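Local coordinates for protein aminotransferase class I and II (Streptococcus suis 89/1591, PDB 3OP7) that probably catalyses pyridoxal-phosphate-dependent transfer of amino groups between amino acids and oxo acids, as a class I and II aminotransferase, at residues Ser30-Leu34 and Glu35-Ala39; Pro142-Glu145 and Lys146-Gln149; Glu283-Ala286 and Ile287-Gln290. One frame throughout, in Å; residues are numbered along the deposited sequence. Where two conformers were deposited one is given.

Contact 1. Residues Ser30-Leu34 and Glu35-Ala39; sequences SSLTL and EELFA. With SO4 (sulfate ion), chain C.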
loop_
_atom_site.group_PDB
_atom_site.type_symbol
_atom_site.label_atom_id
_atom_site.label_comp_id
_atom_site.label_asym_id
_atom_site.label_seq_id
_atom_site.Cartn_x
_atom_site.Cartn_y
_atom_site.Cartn_z
ATOM N N SER A 30 11.699 -19.897 1.357
ATOM C CA SER A 30 10.784 -20.533 2.332
ATOM C C SER A 30 10.513 -19.643 3.534
ATOM O O SER A 30 11.395 -19.373 4.340
ATOM C CB SER A 30 11.333 -21.848 2.843
ATOM O OG SER A 30 11.507 -22.758 1.760
ATOM N N SER A 31 9.268 -19.191 3.647
ATOM C CA SER A 31 8.879 -18.217 4.662
ATOM C C SER A 31 9.041 -18.724 6.094
ATOM O O SER A 31 8.976 -19.938 6.364
ATOM C CB SER A 31 7.411 -17.852 4.447
ATOM O OG SER A 31 6.585 -18.958 4.777
ATOM N N LEU A 32 9.239 -17.794 6.996
ATOM C CA LEU A 32 9.316 -18.058 8.435
ATOM C C LEU A 32 7.946 -18.043 9.046
ATOM O O LEU A 32 7.071 -17.255 8.634
ATOM C CB LEU A 32 10.178 -16.979 9.104
ATOM C CG LEU A 32 11.705 -17.123 8.911
ATOM C CD1 LEU A 32 12.404 -15.753 9.271
ATOM C CD2 LEU A 32 12.208 -18.259 9.742
ATOM N N THR A 33 7.770 -18.855 10.067
ATOM C CA THR A 33 6.692 -18.629 11.027
ATOM C C THR A 33 7.215 -17.784 12.203
ATOM O O THR A 33 8.416 -17.692 12.432
ATOM C CB THR A 33 6.160 -19.912 11.613
ATOM O OG1 THR A 33 7.222 -20.553 12.366
ATOM C CG2 THR A 33 5.607 -20.882 10.516
ATOM N N LEU A 34 6.310 -17.196 12.980
ATOM C CA LEU A 34 6.716 -16.464 14.177
ATOM C C LEU A 34 7.481 -17.390 15.112
ATOM O O LEU A 34 8.507 -17.015 15.657
ATOM C CB LEU A 34 5.471 -15.855 14.863
ATOM C CG LEU A 34 5.678 -14.579 15.648
ATOM C CD1 LEU A 34 6.493 -13.557 14.846
ATOM C CD2 LEU A 34 4.293 -14.041 16.081
ATOM N N GLU A 35 6.988 -18.616 15.269
ATOM C CA GLU A 35 7.656 -19.638 16.085
ATOM C C GLU A 35 9.129 -19.807 15.689
ATOM O O GLU A 35 10.001 -19.810 16.542
ATOM C CB GLU A 35 6.945 -20.987 15.905
ATOM C CG GLU A 35 7.692 -22.211 16.455
ATOM C CD GLU A 35 7.146 -22.733 17.749
ATOM O OE1 GLU A 35 5.916 -22.620 17.994
ATOM O OE2 GLU A 35 7.968 -23.303 18.513
ATOM N N GLU A 36 9.378 -19.963 14.397
ATOM C CA GLU A 36 10.740 -20.127 13.895
ATOM C C GLU A 36 11.551 -18.850 14.103
ATOM O O GLU A 36 12.743 -18.910 14.421
ATOM C CB GLU A 36 10.778 -20.561 12.405
ATOM C CG GLU A 36 12.153 -21.124 11.988
ATOM C CD GLU A 36 12.335 -21.516 10.521
ATOM O OE1 GLU A 36 11.356 -21.543 9.740
ATOM O OE2 GLU A 36 13.507 -21.803 10.160
ATOM N N LEU A 37 10.927 -17.686 13.902
ATOM C CA LEU A 37 11.634 -16.429 14.158
ATOM C C LEU A 37 12.014 -16.256 15.630
ATOM O O LEU A 37 13.146 -15.851 15.936
ATOM C CB LEU A 37 10.829 -15.223 13.716
ATOM C CG LEU A 37 11.457 -13.843 13.899
ATOM C CD1 LEU A 37 12.827 -13.703 13.170
ATOM C CD2 LEU A 37 10.450 -12.716 13.475
ATOM N N PHE A 38 11.118 -16.624 16.541
ATOM C CA PHE A 38 11.453 -16.581 17.954
ATOM C C PHE A 38 12.632 -17.506 18.242
ATOM O O PHE A 38 13.553 -17.140 18.975
ATOM C CB PHE A 38 10.266 -17.005 18.808
ATOM C CG PHE A 38 9.104 -16.022 18.819
ATOM C CD1 PHE A 38 9.317 -14.663 18.782
ATOM C CD2 PHE A 38 7.809 -16.483 18.969
ATOM C CE1 PHE A 38 8.254 -13.786 18.853
ATOM C CE2 PHE A 38 6.743 -15.602 19.034
ATOM C CZ PHE A 38 6.968 -14.254 18.983
ATOM N N ALA A 39 12.601 -18.706 17.661
ATOM C CA ALA A 39 13.647 -19.698 17.904
ATOM C C ALA A 39 15.014 -19.241 17.413
ATOM O O ALA A 39 15.999 -19.338 18.140
ATOM C CB ALA A 39 13.282 -21.071 17.282
HETATM S S SO4 C . 6.419 -20.720 1.680
HETATM O O1 SO4 C . 7.118 -21.947 2.004
HETATM O O2 SO4 C . 7.323 -19.594 1.400
HETATM O O3 SO4 C . 5.416 -20.758 0.658
HETATM O O4 SO4 C . 5.693 -20.547 2.905
#

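Contact 2. Residues Pro142-Glu145 and Lys146-Gln149; sequences PDLE and KLRQ. With EDO (1,2-ethanediol), chain J.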
loop_
_atom_site.group_PDB
_atom_site.type_symbol
_atom_site.label_atom_id
_atom_site.label_comp_id
_atom_site.label_asym_id
_atom_site.label_seq_id
_atom_site.Cartn_x
_atom_site.Cartn_y
_atom_site.Cartn_z
ATOM N N PRO A 142 22.729 -5.252 -18.935
ATOM C CA PRO A 142 22.529 -4.351 -20.088
ATOM C C PRO A 142 23.834 -3.670 -20.419
ATOM O O PRO A 142 24.807 -3.841 -19.684
ATOM C CB PRO A 142 21.536 -3.339 -19.553
ATOM C CG PRO A 142 21.981 -3.178 -18.142
ATOM C CD PRO A 142 22.372 -4.563 -17.677
ATOM N N ASP A 143 23.887 -2.972 -21.551
ATOM C CA ASP A 143 25.154 -2.456 -22.067
ATOM C C ASP A 143 25.262 -0.974 -21.661
ATOM O O ASP A 143 24.466 -0.144 -22.060
ATOM C CB ASP A 143 25.177 -2.642 -23.589
ATOM C CG ASP A 143 26.467 -2.183 -24.266
ATOM O OD1 ASP A 143 27.413 -1.654 -23.623
ATOM O OD2 ASP A 143 26.505 -2.346 -25.499
ATOM N N LEU A 144 26.270 -0.663 -20.869
ATOM C CA LEU A 144 26.542 0.725 -20.480
ATOM C C LEU A 144 26.767 1.645 -21.678
ATOM O O LEU A 144 26.345 2.805 -21.613
ATOM C CB LEU A 144 27.712 0.776 -19.527
ATOM C CG LEU A 144 27.484 0.196 -18.132
ATOM C CD1 LEU A 144 28.823 -0.109 -17.452
ATOM C CD2 LEU A 144 26.587 1.180 -17.286
ATOM N N GLU A 145 27.390 1.159 -22.770
ATOM C CA GLU A 145 27.482 1.992 -23.996
ATOM C C GLU A 145 26.097 2.354 -24.525
ATOM O O GLU A 145 25.892 3.474 -24.996
ATOM C CB GLU A 145 28.271 1.321 -25.127
ATOM C CG GLU A 145 29.678 1.083 -24.777
ATOM C CD GLU A 145 30.500 0.580 -25.957
ATOM O OE1 GLU A 145 29.903 0.254 -27.024
ATOM O OE2 GLU A 145 31.739 0.536 -25.802
ATOM N N LYS A 146 25.137 1.428 -24.440
ATOM C CA LYS A 146 23.775 1.730 -24.881
ATOM C C LYS A 146 23.120 2.708 -23.966
ATOM O O LYS A 146 22.307 3.553 -24.396
ATOM C CB LYS A 146 22.933 0.465 -25.065
ATOM C CG LYS A 146 23.480 -0.311 -26.273
ATOM C CD LYS A 146 22.603 -1.448 -26.807
ATOM C CE LYS A 146 23.349 -2.236 -27.881
ATOM N NZ LYS A 146 24.130 -3.353 -27.295
ATOM N N LEU A 147 23.434 2.616 -22.681
ATOM C CA LEU A 147 22.895 3.616 -21.755
ATOM C C LEU A 147 23.351 5.025 -22.125
ATOM O O LEU A 147 22.565 5.986 -22.036
ATOM C CB LEU A 147 23.287 3.331 -20.328
ATOM C CG LEU A 147 22.710 4.293 -19.270
ATOM C CD1 LEU A 147 21.164 4.348 -19.227
ATOM C CD2 LEU A 147 23.270 3.920 -17.893
ATOM N N ARG A 148 24.617 5.157 -22.511
ATOM C CA ARG A 148 25.141 6.446 -22.960
ATOM C C ARG A 148 24.392 6.974 -24.191
ATOM O O ARG A 148 24.351 8.178 -24.378
ATOM C CB ARG A 148 26.645 6.384 -23.203
ATOM C CG ARG A 148 27.451 6.192 -21.943
ATOM C CD ARG A 148 28.948 6.281 -22.212
ATOM N NE ARG A 148 29.694 5.926 -21.023
ATOM C CZ ARG A 148 30.031 4.692 -20.692
ATOM N NH1 ARG A 148 29.864 3.678 -21.543
ATOM N NH2 ARG A 148 30.642 4.481 -19.546
ATOM N N GLN A 149 23.814 6.093 -25.006
ATOM C CA GLN A 149 23.034 6.491 -26.183
ATOM C C GLN A 149 21.606 6.895 -25.799
ATOM O O GLN A 149 20.989 7.778 -26.446
ATOM C CB GLN A 149 22.987 5.360 -27.223
ATOM C CG GLN A 149 24.316 4.935 -27.790
ATOM C CD GLN A 149 24.159 3.794 -28.762
ATOM O OE1 GLN A 149 23.224 2.996 -28.645
ATOM N NE2 GLN A 149 25.050 3.714 -29.737
HETATM C C1 EDO J . 30.463 10.396 -18.693
HETATM O O1 EDO J . 30.954 9.971 -17.399
HETATM C C2 EDO J . 30.962 9.442 -19.782
HETATM O O2 EDO J . 30.014 8.429 -20.156
#

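Contact 3. Residues Glu283-Ala286 and Ile287-Gln290; sequences ENLA and ILDQ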
loop_
_atom_site.group_PDB
_atom_site.type_symbol
_atom_site.label_atom_id
_atom_site.label_comp_id
_atom_site.label_asym_id
_atom_site.label_seq_id
_atom_site.Cartn_x
_atom_site.Cartn_y
_atom_site.Cartn_z
ATOM N N GLU A 283 22.099 -25.042 -1.019
ATOM C CA GLU A 283 21.685 -26.433 -1.215
ATOM C C GLU A 283 20.700 -26.609 -2.379
ATOM O O GLU A 283 20.812 -27.574 -3.150
ATOM C CB GLU A 283 21.088 -26.980 0.085
ATOM C CG GLU A 283 22.148 -27.116 1.164
ATOM C CD GLU A 283 21.605 -27.609 2.496
ATOM O OE1 GLU A 283 20.555 -28.305 2.509
ATOM O OE2 GLU A 283 22.248 -27.305 3.533
ATOM N N ASN A 284 19.727 -25.693 -2.500
ATOM C CA ASN A 284 18.745 -25.785 -3.579
ATOM C C ASN A 284 19.336 -25.363 -4.916
ATOM O O ASN A 284 19.081 -26.008 -5.955
ATOM C CB ASN A 284 17.483 -25.004 -3.247
ATOM C CG ASN A 284 16.698 -25.649 -2.173
ATOM O OD1 ASN A 284 17.226 -26.474 -1.435
ATOM N ND2 ASN A 284 15.406 -25.315 -2.080
ATOM N N LEU A 285 20.227 -24.376 -4.896
ATOM C CA LEU A 285 20.919 -24.002 -6.127
ATOM C C LEU A 285 21.788 -25.156 -6.628
ATOM O O LEU A 285 21.857 -25.392 -7.848
ATOM C CB LEU A 285 21.723 -22.718 -5.960
ATOM C CG LEU A 285 22.297 -22.083 -7.229
ATOM C CD1 LEU A 285 21.307 -22.046 -8.397
ATOM C CD2 LEU A 285 22.808 -20.727 -6.909
ATOM N N ALA A 286 22.458 -25.882 -5.727
ATOM C CA ALA A 286 23.282 -27.034 -6.168
ATOM C C ALA A 286 22.426 -28.113 -6.845
ATOM O O ALA A 286 22.850 -28.745 -7.792
ATOM C CB ALA A 286 24.106 -27.639 -5.012
ATOM N N ILE A 287 21.206 -28.293 -6.359
ATOM C CA ILE A 287 20.258 -29.242 -6.942
ATOM C C ILE A 287 19.836 -28.785 -8.347
ATOM O O ILE A 287 19.830 -29.595 -9.304
ATOM C CB ILE A 287 19.034 -29.409 -6.016
ATOM C CG1 ILE A 287 19.428 -30.209 -4.776
ATOM C CG2 ILE A 287 17.879 -30.106 -6.723
ATOM C CD1 ILE A 287 18.356 -30.182 -3.715
ATOM N N LEU A 288 19.498 -27.498 -8.463
ATOM C CA LEU A 288 19.156 -26.880 -9.737
ATOM C C LEU A 288 20.305 -26.980 -10.744
ATOM O O LEU A 288 20.067 -27.363 -11.909
ATOM C CB LEU A 288 18.764 -25.411 -9.546
ATOM C CG LEU A 288 18.229 -24.676 -10.774
ATOM C CD1 LEU A 288 16.978 -25.381 -11.329
ATOM C CD2 LEU A 288 17.969 -23.219 -10.380
ATOM N N ASP A 289 21.527 -26.653 -10.303
ATOM C CA ASP A 289 22.732 -26.740 -11.170
ATOM C C ASP A 289 22.962 -28.108 -11.750
ATOM O O ASP A 289 23.224 -28.229 -12.942
ATOM C CB ASP A 289 24.005 -26.295 -10.428
ATOM C CG ASP A 289 24.112 -24.756 -10.291
ATOM O OD1 ASP A 289 23.610 -24.017 -11.177
ATOM O OD2 ASP A 289 24.693 -24.294 -9.282
ATOM N N GLN A 290 22.900 -29.120 -10.885
ATOM C CA GLN A 290 23.047 -30.535 -11.284
ATOM C C GLN A 290 21.990 -30.910 -12.333
ATOM O O GLN A 290 22.308 -31.503 -13.379
ATOM C CB GLN A 290 22.905 -31.417 -10.029
ATOM C CG GLN A 290 23.244 -32.919 -10.218
ATOM C CD GLN A 290 22.863 -33.757 -8.996
ATOM O OE1 GLN A 290 22.016 -33.356 -8.172
ATOM N NE2 GLN A 290 23.471 -34.919 -8.873
#

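Contact 1. Residues Ser30-Leu34 and Glu35-Ala39
Thr-33 and Glu-36 meet in an N-cap, the hydroxyl of Thr-33 closing the first turn of helix 34-41. Glu-36 N donates to Thr-33 OG1 at 3.0 Å with an N-H...O angle of 163°. A chi1 of 64° places OG1 between the backbone N and the carbonyl carbon, within reach of the N-H of Glu-36. Thr-33 N, buried by the turn, has no partner in the model, so the reciprocal bond of a capping box is absent.

One turn on, Phe-38 can be traced outward from CB, which lies 3.6 Å from Leu-34 O. With chi1 at -69° its CG is anti to the carbonyl carbon, which leans the ring back along the helix. CG and CD2 then both pass near Leu-34 O, which sits over one ring face and also accepts from Phe-38 N at 2.8 Å. Farther out, CE2 approaches Leu-34 CG, and CZ at the tip comes within 3.6 Å of the same carbon. The same ring also meets Phe-48 edge-to-face.

Leu-34 and Leu-37 also pack on Val-262 of helix 257-268, whereas Glu-35 OE1 is hydrogen-bonded to Gln-53 NE2 of the second subunit, placing this helix start at the dimer interface. In the preceding loop, Ser-31 N donates to sulfate O2 at 3.0 Å; the ion, probably from the crystallisation liquor, is also held by Asn-58 ND2 of the second subunit.

Contact 2. Residues Pro142-Glu145 and Lys146-Gln149
Asp-143 and Lys-146 lie across one another at about a right angle at the N-cap of helix 144-150, which directly follows edge strand 141-142 of the large mixed sheet. The two oxygens of the Asp-143 carboxylate have different tasks. OD1 accepts from Glu-145 N at 2.9 Å, closing an Asx turn, and the donor stands well above the carboxylate plane, 56° out of it. OD2 turns its anti lone pair to Lys-146 NZ in a salt bridge of 3.1 Å. The lysine reaches it because its otherwise extended chain bends at the last torsion (chi4 89°), bringing NZ round to the carboxylate. Glu-135 on strand 128-135 takes the same ammonium in a second salt bridge, tying the helix start to the sheet.

The backbone carbonyl of Asp-143 is also used twice, by Leu-147 N at 3.0 Å and by Trp-132 NE1. Leu-144 and Leu-147 bring their CD2 methyls to 4.3 Å, and both also touch Trp-132; Leu-144 reaches Tyr-175 and Leu-147 reaches Leu-179, both on helix 173-184.

Along the outer flank, Glu-145 and Arg-148 cross obliquely without pairing: their carboxylate and guanidinium planes are 69° apart, and Glu-145 OE2 stays 5.6 Å from Arg-148 NH1. The arginine instead gives NH2 to Glu-178 in a salt bridge. At the guanidinium edge, in its plane, a 1,2-ethanediol probably left from the crystallisation liquor accepts from Arg-148 NE through its O2 at 2.7 Å.

Contact 3. Residues Glu283-Ala286 and Ile287-Gln290
The end of the Leu-285 side chain meets Leu-288 and Asp-289 on the tightly packed side of helix 270-294. Its CD1 lies 4.1 Å from Leu-288 CD2, and its CG comes to 3.9 Å from Asp-289 OD2. The Asp-289 carboxylate bends back over the preceding turn because its CG is anti to the carbonyl carbon (chi1 -77°). That puts OD2 3.4 Å from Leu-285 O, two acceptors side by side, probably eased by the Arg-302 salt bridge with OD2 and the Tyr-300 OH hydrogen bond with OD1. The backbone bond here is nearly straight: Asp-289 N reaches Leu-285 O at 2.8 Å (166°).

The other flank is looser: Glu-283, Ala-286 and Gln-290 are solvent-exposed, and the Glu-283 side chain touches nothing in 287-290. Ile-287 N to Glu-283 O is weak at 3.3 Å, though Gln-290 N to Ala-286 O is regular at 3.1 Å. Ile-287, partly exposed, lays CG1 against Glu-283 O at 3.4 Å.

Leu-285 and Leu-288 rest on Tyr-300 of strand 298-300 and on Phe-350, Asn-284 hydrogen-bonds Phe-350 O through ND2 and Gln-354 NE2 through OD1, and Ile-287 lies against Leu-357 of helix 354-368, packing the helix between strand and helix.

Overall arrangement
Contacts 1 and 3 are joined through helix 270-294: its Ile-273 touches Leu-37 and its Arg-276 hydrogen-bonds Ser-30 O and forms a salt bridge with Glu-36, while contact 3 occupies a later part of that helix. Their centres are 24 Å apart, yet their nearest atoms come within about 6 Å without touching. Contact 2 is remote, its centre 43 Å from that of contact 1, on the opposite side of the chain's centre, and 33 Å from that of contact 3. Contact 1 is tied to the cofactor region: Leu-32 shares a backbone hydrogen bond with Ser-225, three residues beyond Lys-222, which carries the pyridoxal phosphate. Contact 1 alone of the three reaches the second subunit.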